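Local coordinates for protein amidase, hydantoinase/carbamoylase family (PDB 5TP4) that probably hydrolyses N-carbamoyl-L-amino acids as a zinc-dependent amidase of the peptidase M20 family, at residues 46-49 and 50-54; 231-235 and 236-240; 311-314 and 315-318. All coordinates share one frame; numbering follows the deposited sequence.

Contacts 1, 2 and 3 are local, each within one continuous run of residues, and they are spread along an elongated subunit. Contact 1, on helix 45-60, belongs to the zinc-binding domain; the D47 side chain lies about 8 Å from that of H92, a zinc ligand, and about 12 Å from a zinc ion. Contacts 2 and 3 sit in the smaller domain, on the same side of the chain's centre, with contact 1 on the opposite side from contact 3. Their centres are 23 Å apart and their nearest atoms about 10 Å, against 61 Å between the centres of contacts 1 and 2. Contact 2 meets the second subunit and a bound MES molecule, whereas no other chain of the assembly touches contact 3.

Contact 1. Residues 46-49 and 50-54; sequences DDRR and GRDLF. With EDO (1,2-ethanediol), chain C.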
loop_
_atom_site.group_PDB
_atom_site.type_symbol
_atom_site.label_atom_id
_atom_site.label_comp_id
_atom_site.label_asym_id
_atom_site.label_seq_id
_atom_site.Cartn_x
_atom_site.Cartn_y
_atom_site.Cartn_z
ATOM N N ASP B 46 -5.684 23.486 -27.254
ATOM C CA ASP B 46 -6.817 22.640 -27.636
ATOM C C ASP B 46 -8.096 23.003 -26.896
ATOM O O ASP B 46 -9.184 22.892 -27.475
ATOM C CB ASP B 46 -6.478 21.156 -27.446
ATOM C CG ASP B 46 -5.662 20.615 -28.603
ATOM O OD1 ASP B 46 -5.847 21.129 -29.743
ATOM O OD2 ASP B 46 -4.834 19.695 -28.391
ATOM N N ASP B 47 -8.008 23.461 -25.633
ATOM C CA ASP B 47 -9.201 24.027 -24.992
ATOM C C ASP B 47 -9.706 25.244 -25.761
ATOM O O ASP B 47 -10.904 25.357 -26.044
ATOM C CB ASP B 47 -8.902 24.391 -23.531
ATOM C CG ASP B 47 -10.163 24.746 -22.717
ATOM O OD1 ASP B 47 -11.225 24.096 -22.870
ATOM O OD2 ASP B 47 -10.072 25.688 -21.867
ATOM N N ARG B 48 -8.795 26.141 -26.172
ATOM C CA ARG B 48 -9.223 27.297 -26.947
ATOM C C ARG B 48 -9.883 26.870 -28.257
ATOM O O ARG B 48 -10.878 27.471 -28.681
ATOM C CB ARG B 48 -8.021 28.217 -27.194
ATOM C CG ARG B 48 -8.318 29.468 -27.990
ATOM C CD ARG B 48 -7.842 29.328 -29.409
ATOM N NE ARG B 48 -6.407 29.028 -29.498
ATOM C CZ ARG B 48 -5.819 28.560 -30.590
ATOM N NH1 ARG B 48 -6.531 28.352 -31.685
ATOM N NH2 ARG B 48 -4.519 28.299 -30.594
ATOM N N ARG B 49 -9.351 25.827 -28.917
ATOM C CA ARG B 49 -9.944 25.387 -30.180
ATOM C C ARG B 49 -11.346 24.847 -29.962
ATOM O O ARG B 49 -12.236 25.077 -30.788
ATOM C CB ARG B 49 -9.050 24.330 -30.872
ATOM C CG ARG B 49 -7.719 24.900 -31.358
ATOM C CD ARG B 49 -6.711 23.852 -31.824
ATOM N NE ARG B 49 -5.464 24.531 -32.162
ATOM C CZ ARG B 49 -4.282 24.216 -31.654
ATOM N NH1 ARG B 49 -4.193 23.189 -30.805
ATOM N NH2 ARG B 49 -3.201 24.911 -32.000
ATOM N N GLY B 50 -11.571 24.151 -28.842
ATOM C CA GLY B 50 -12.912 23.653 -28.541
ATOM C C GLY B 50 -13.872 24.771 -28.181
ATOM O O GLY B 50 -15.022 24.789 -28.633
ATOM N N ARG B 51 -13.417 25.709 -27.347
ATOM C CA ARG B 51 -14.219 26.890 -27.030
ATOM C C ARG B 51 -14.609 27.629 -28.301
ATOM O O ARG B 51 -15.771 28.023 -28.475
ATOM C CB ARG B 51 -13.417 27.823 -26.121
ATOM C CG ARG B 51 -13.183 27.339 -24.711
ATOM C CD ARG B 51 -11.966 28.109 -24.084
ATOM N NE ARG B 51 -11.987 27.983 -22.631
ATOM C CZ ARG B 51 -12.564 28.871 -21.818
ATOM N NH1 ARG B 51 -13.130 29.966 -22.318
ATOM N NH2 ARG B 51 -12.578 28.665 -20.509
ATOM N N ASP B 52 -13.632 27.833 -29.199
ATOM C CA ASP B 52 -13.864 28.601 -30.417
ATOM C C ASP B 52 -14.833 27.895 -31.355
ATOM O O ASP B 52 -15.672 28.554 -31.985
ATOM C CB ASP B 52 -12.541 28.850 -31.140
ATOM C CG ASP B 52 -11.746 30.003 -30.537
ATOM O OD1 ASP B 52 -12.209 30.596 -29.542
ATOM O OD2 ASP B 52 -10.657 30.329 -31.070
ATOM N N LEU B 53 -14.686 26.572 -31.514
ATOM C CA LEU B 53 -15.651 25.795 -32.299
ATOM C C LEU B 53 -17.061 25.950 -31.741
ATOM O O LEU B 53 -17.998 26.262 -32.487
ATOM C CB LEU B 53 -15.246 24.323 -32.323
ATOM C CG LEU B 53 -16.178 23.418 -33.135
ATOM C CD1 LEU B 53 -16.237 23.939 -34.570
ATOM C CD2 LEU B 53 -15.666 21.944 -33.105
ATOM N N PHE B 54 -17.232 25.718 -30.427
ATOM C CA PHE B 54 -18.524 25.920 -29.772
ATOM C C PHE B 54 -19.058 27.334 -29.997
ATOM O O PHE B 54 -20.243 27.519 -30.310
ATOM C CB PHE B 54 -18.386 25.637 -28.279
ATOM C CG PHE B 54 -19.608 25.974 -27.478
ATOM C CD1 PHE B 54 -20.787 25.282 -27.658
ATOM C CD2 PHE B 54 -19.556 26.998 -26.540
ATOM C CE1 PHE B 54 -21.925 25.617 -26.909
ATOM C CE2 PHE B 54 -20.680 27.326 -25.782
ATOM C CZ PHE B 54 -21.862 26.624 -25.976
HETATM C C1 EDO C . -6.794 19.698 -32.463
HETATM O O1 EDO C . -5.414 20.090 -32.431
HETATM C C2 EDO C . -6.899 18.234 -32.877
HETATM O O2 EDO C . -6.118 17.471 -31.961
HETATM O O HOH W 1 -11.533 25.898 -19.356
HETATM O O HOH W 2 -9.571 28.302 -32.561
#
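D47 OD2 is gripped by three donors: R51 NE at 3.1 Å, water 1 at 2.9 Å, and the backbone N of L43 in the loop just before the helix. The R51 bond is a salt bridge one helical turn along. It reaches OD2 from above the carboxylate, 58° out of its plane, while OD2 stays near the plane of the guanidinium, so the two flat groups stand almost perpendicular. A chi1 of -169° places the D47 carboxylate alongside the next turn, within reach of R51 NE. Water 1 also accepts from R51 NH2, closing a ring, and the guanidinium is further held by G71 O and T135 OG1, which should fix its rotation. On the outer flank R48 CD lies 3.4 Å from D52 OD2, and water 2 bridges R48 NH1 and that oxygen. R49 NH1 makes a salt bridge to D46 OD1 at 2.8 Å, an oxygen that also takes a bond from O1 of ethanediol, probably from the crystallisation liquor. D46-R49 and D47-R51 are the i to i+3 and i to i+4 ion pairs of an amphipathic helix, here one whose buried face carries F54 against helix 105-121 in the M20 zinc-binding domain.

Contact 2. Residues 231-235 and 236-240; sequences VAAHA and GTTPM
A tight turn in the loop between strand 212-229 and helix 246-262, at the subunit interface of this M20 dimer, is built round H234 and T238. The hydroxyl of T238 donates to H234 O: OG1 lies 2.8 Å from it, in the carbonyl plane and on a lone pair. The backbone N of T238 adds only a weak bond of 3.4 Å to the same H234 O, bent to 124°, so the side chain does more than the main chain to close the turn. The imidazole closes the other flank. Its CG is anti to the backbone N (chi1 -168°), which brings ND1 round to the amides that follow: G236 N donates to H234 ND1 at 2.9 Å, tilted 26° out of the ring plane, and T237 N comes weakly to ND1 at 3.3 Å. ND1 thus accepts one sound bond and one weak one, which should limit the ring's rotation. A molecule of MES, a buffer probably from the crystallisation liquor, lies about 3 Å from the H234 side chain, and G363 of the second subunit packs on H234 and T237, consistent with a pocket shared by the two subunits. T237 OG1 bonds Q201 O of the second subunit, and R243 NH2 bonds A235 O and T238 O. Crossing the imidazole at about a right angle, T237 sets OG1 3.3 Å from H234 CB and its methyl CG2 3.6 Å from H234 ND1.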
loop_
_atom_site.group_PDB
_atom_site.type_symbol
_atom_site.label_atom_id
_atom_site.label_comp_id
_atom_site.label_asym_id
_atom_site.label_seq_id
_atom_site.Cartn_x
_atom_site.Cartn_y
_atom_site.Cartn_z
ATOM N N VAL B 231 3.541 -3.486 16.716
ATOM C CA VAL B 231 4.934 -3.771 17.033
ATOM C C VAL B 231 5.507 -4.554 15.861
ATOM O O VAL B 231 5.013 -5.645 15.544
ATOM C CB VAL B 231 5.075 -4.545 18.349
ATOM C CG1 VAL B 231 6.525 -5.023 18.545
ATOM C CG2 VAL B 231 4.616 -3.653 19.523
ATOM N N ALA B 232 6.610 -4.071 15.270
ATOM C CA ALA B 232 7.132 -4.661 14.022
ATOM C C ALA B 232 8.241 -5.684 14.304
ATOM O O ALA B 232 9.431 -5.446 14.095
ATOM C CB ALA B 232 7.605 -3.567 13.068
ATOM N N ALA B 233 7.815 -6.873 14.696
ATOM C CA ALA B 233 8.645 -7.940 15.222
ATOM C C ALA B 233 8.864 -8.981 14.129
ATOM O O ALA B 233 8.175 -8.992 13.108
ATOM C CB ALA B 233 7.981 -8.551 16.464
ATOM N N HIS B 234 9.841 -9.848 14.338
ATOM C CA HIS B 234 10.205 -10.793 13.290
ATOM C C HIS B 234 9.113 -11.852 13.070
ATOM O O HIS B 234 8.579 -12.434 14.023
ATOM C CB HIS B 234 11.535 -11.447 13.660
ATOM C CG HIS B 234 12.168 -12.227 12.551
ATOM N ND1 HIS B 234 11.785 -13.510 12.233
ATOM C CD2 HIS B 234 13.207 -11.931 11.733
ATOM C CE1 HIS B 234 12.533 -13.961 11.246
ATOM N NE2 HIS B 234 13.407 -13.024 10.922
ATOM N N ALA B 235 8.813 -12.119 11.787
ATOM C CA ALA B 235 7.738 -13.032 11.377
ATOM C C ALA B 235 7.980 -14.481 11.767
ATOM O O ALA B 235 7.025 -15.268 11.790
ATOM C CB ALA B 235 7.535 -12.985 9.858
ATOM N N GLY B 236 9.220 -14.863 12.045
ATOM C CA GLY B 236 9.506 -16.249 12.383
ATOM C C GLY B 236 9.810 -16.472 13.856
ATOM O O GLY B 236 9.528 -17.547 14.384
ATOM N N THR B 237 10.395 -15.482 14.532
ATOM C CA THR B 237 10.802 -15.652 15.931
ATOM C C THR B 237 9.702 -15.295 16.928
ATOM O O THR B 237 9.897 -15.491 18.133
ATOM C CB THR B 237 12.009 -14.767 16.272
ATOM O OG1 THR B 237 11.568 -13.407 16.254
ATOM C CG2 THR B 237 13.147 -14.945 15.272
ATOM N N THR B 238 8.578 -14.744 16.470
ATOM C CA THR B 238 7.556 -14.204 17.363
ATOM C C THR B 238 6.313 -15.077 17.347
ATOM O O THR B 238 5.545 -15.030 16.380
ATOM C CB THR B 238 7.187 -12.785 16.937
ATOM O OG1 THR B 238 8.369 -11.996 16.776
ATOM C CG2 THR B 238 6.254 -12.129 17.978
ATOM N N PRO B 239 6.056 -15.880 18.370
ATOM C CA PRO B 239 4.836 -16.692 18.350
ATOM C C PRO B 239 3.593 -15.811 18.339
ATOM O O PRO B 239 3.621 -14.630 18.710
ATOM C CB PRO B 239 4.925 -17.522 19.637
ATOM C CG PRO B 239 6.402 -17.601 19.921
ATOM C CD PRO B 239 6.949 -16.252 19.488
ATOM N N MET B 240 2.498 -16.401 17.850
ATOM C CA MET B 240 1.316 -15.589 17.577
ATOM C C MET B 240 0.799 -14.861 18.806
ATOM O O MET B 240 0.394 -13.686 18.670
ATOM C CB MET B 240 0.223 -16.461 16.942
ATOM C CG MET B 240 0.600 -17.085 15.612
ATOM S SD MET B 240 1.045 -15.966 14.279
ATOM C CE MET B 240 -0.527 -15.089 13.978
#

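Contact 3. Residues 311-314 and 315-318; sequences RDAC and ARVA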
loop_
_atom_site.group_PDB
_atom_site.type_symbol
_atom_site.label_atom_id
_atom_site.label_comp_id
_atom_site.label_asym_id
_atom_site.label_seq_id
_atom_site.Cartn_x
_atom_site.Cartn_y
_atom_site.Cartn_z
ATOM N N ARG B 311 -15.185 5.267 14.352
ATOM C CA ARG B 311 -14.231 5.533 15.415
ATOM C C ARG B 311 -14.444 4.589 16.584
ATOM O O ARG B 311 -13.475 4.072 17.156
ATOM C CB ARG B 311 -14.349 6.990 15.874
ATOM C CG ARG B 311 -13.973 7.984 14.799
ATOM C CD ARG B 311 -14.225 9.432 15.283
ATOM N NE ARG B 311 -13.743 10.399 14.291
ATOM C CZ ARG B 311 -12.475 10.798 14.195
ATOM N NH1 ARG B 311 -11.552 10.313 15.026
ATOM N NH2 ARG B 311 -12.130 11.668 13.260
ATOM N N ASP B 312 -15.708 4.358 16.959
ATOM C CA ASP B 312 -16.010 3.447 18.062
ATOM C C ASP B 312 -15.540 2.036 17.727
ATOM O O ASP B 312 -14.925 1.354 18.561
ATOM C CB ASP B 312 -17.509 3.433 18.352
ATOM C CG ASP B 312 -18.046 4.791 18.829
ATOM O OD1 ASP B 312 -17.271 5.601 19.380
ATOM O OD2 ASP B 312 -19.259 5.038 18.671
ATOM N N ALA B 313 -15.855 1.574 16.519
ATOM C CA ALA B 313 -15.499 0.209 16.122
ATOM C C ALA B 313 -13.994 0.016 16.092
ATOM O O ALA B 313 -13.475 -0.999 16.577
ATOM C CB ALA B 313 -16.099 -0.124 14.754
ATOM N N CYS B 314 -13.271 0.958 15.475
ATOM C CA CYS B 314 -11.820 0.832 15.425
ATOM C C CYS B 314 -11.206 0.854 16.816
ATOM O O CYS B 314 -10.219 0.158 17.073
ATOM C CB CYS B 314 -11.231 1.938 14.550
ATOM S SG CYS B 314 -11.625 1.737 12.803
ATOM N N ALA B 315 -11.748 1.673 17.726
ATOM C CA ALA B 315 -11.238 1.649 19.089
ATOM C C ALA B 315 -11.395 0.266 19.706
ATOM O O ALA B 315 -10.492 -0.215 20.396
ATOM C CB ALA B 315 -11.962 2.687 19.941
ATOM N N ARG B 316 -12.544 -0.380 19.478
ATOM C CA ARG B 316 -12.791 -1.700 20.057
ATOM C C ARG B 316 -11.841 -2.737 19.470
ATOM O O ARG B 316 -11.254 -3.544 20.206
ATOM C CB ARG B 316 -14.247 -2.104 19.818
ATOM C CG ARG B 316 -14.573 -3.534 20.206
ATOM C CD ARG B 316 -16.085 -3.812 20.170
ATOM N NE ARG B 316 -16.752 -3.288 18.972
ATOM C CZ ARG B 316 -16.672 -3.832 17.754
ATOM N NH1 ARG B 316 -15.935 -4.924 17.540
ATOM N NH2 ARG B 316 -17.324 -3.269 16.741
ATOM N N VAL B 317 -11.668 -2.721 18.146
ATOM C CA VAL B 317 -10.722 -3.633 17.493
ATOM C C VAL B 317 -9.323 -3.419 18.037
ATOM O O VAL B 317 -8.604 -4.379 18.343
ATOM C CB VAL B 317 -10.749 -3.452 15.961
ATOM C CG1 VAL B 317 -9.557 -4.219 15.277
ATOM C CG2 VAL B 317 -12.075 -3.923 15.417
ATOM N N ALA B 318 -8.916 -2.159 18.173
ATOM C CA ALA B 318 -7.550 -1.885 18.613
ATOM C C ALA B 318 -7.321 -2.396 20.031
ATOM O O ALA B 318 -6.269 -2.971 20.326
ATOM C CB ALA B 318 -7.256 -0.382 18.527
#
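R316 folds its guanidinium back over A313, with NH2 3.9 Å from A313 CB and 4.0 Å from A313 CA. The chain leaves the helix with CG anti to the backbone N and runs straight until chi3, where a bend to 45° lays the end group beside A313. The flat group lies with one face over A313 O, while its NH2 makes a salt bridge to E256 on helix 246-262. This tie from R316 to E256, with the methyl of A313 beside it, probably sets the guanidinium's position. A313 O itself is crowded by carbon as well as bonded. V317 N donates to it at 2.9 Å, almost straight at 170°, and V317 CG2 comes within 3.4 Å of the same A313 O. The valine's chi1 of 169° accounts for this, since it turns CG2 to the side of its own N and so back beside the earlier turn. The small residues fit in the same way against the backbone: A318 CB rests 3.3 Å from C314 O, and A315 CB sits 3.5 Å from R311 O. At the other end R311 pairs with E307 and donates to I327 O. Helix 300-321 packs beside helix 246-262 through A313, C314, R316 and V317 and on strand 324-337 through C314 and A318, consistent with the two helices lying on one face of the sheet in the small M20 domain.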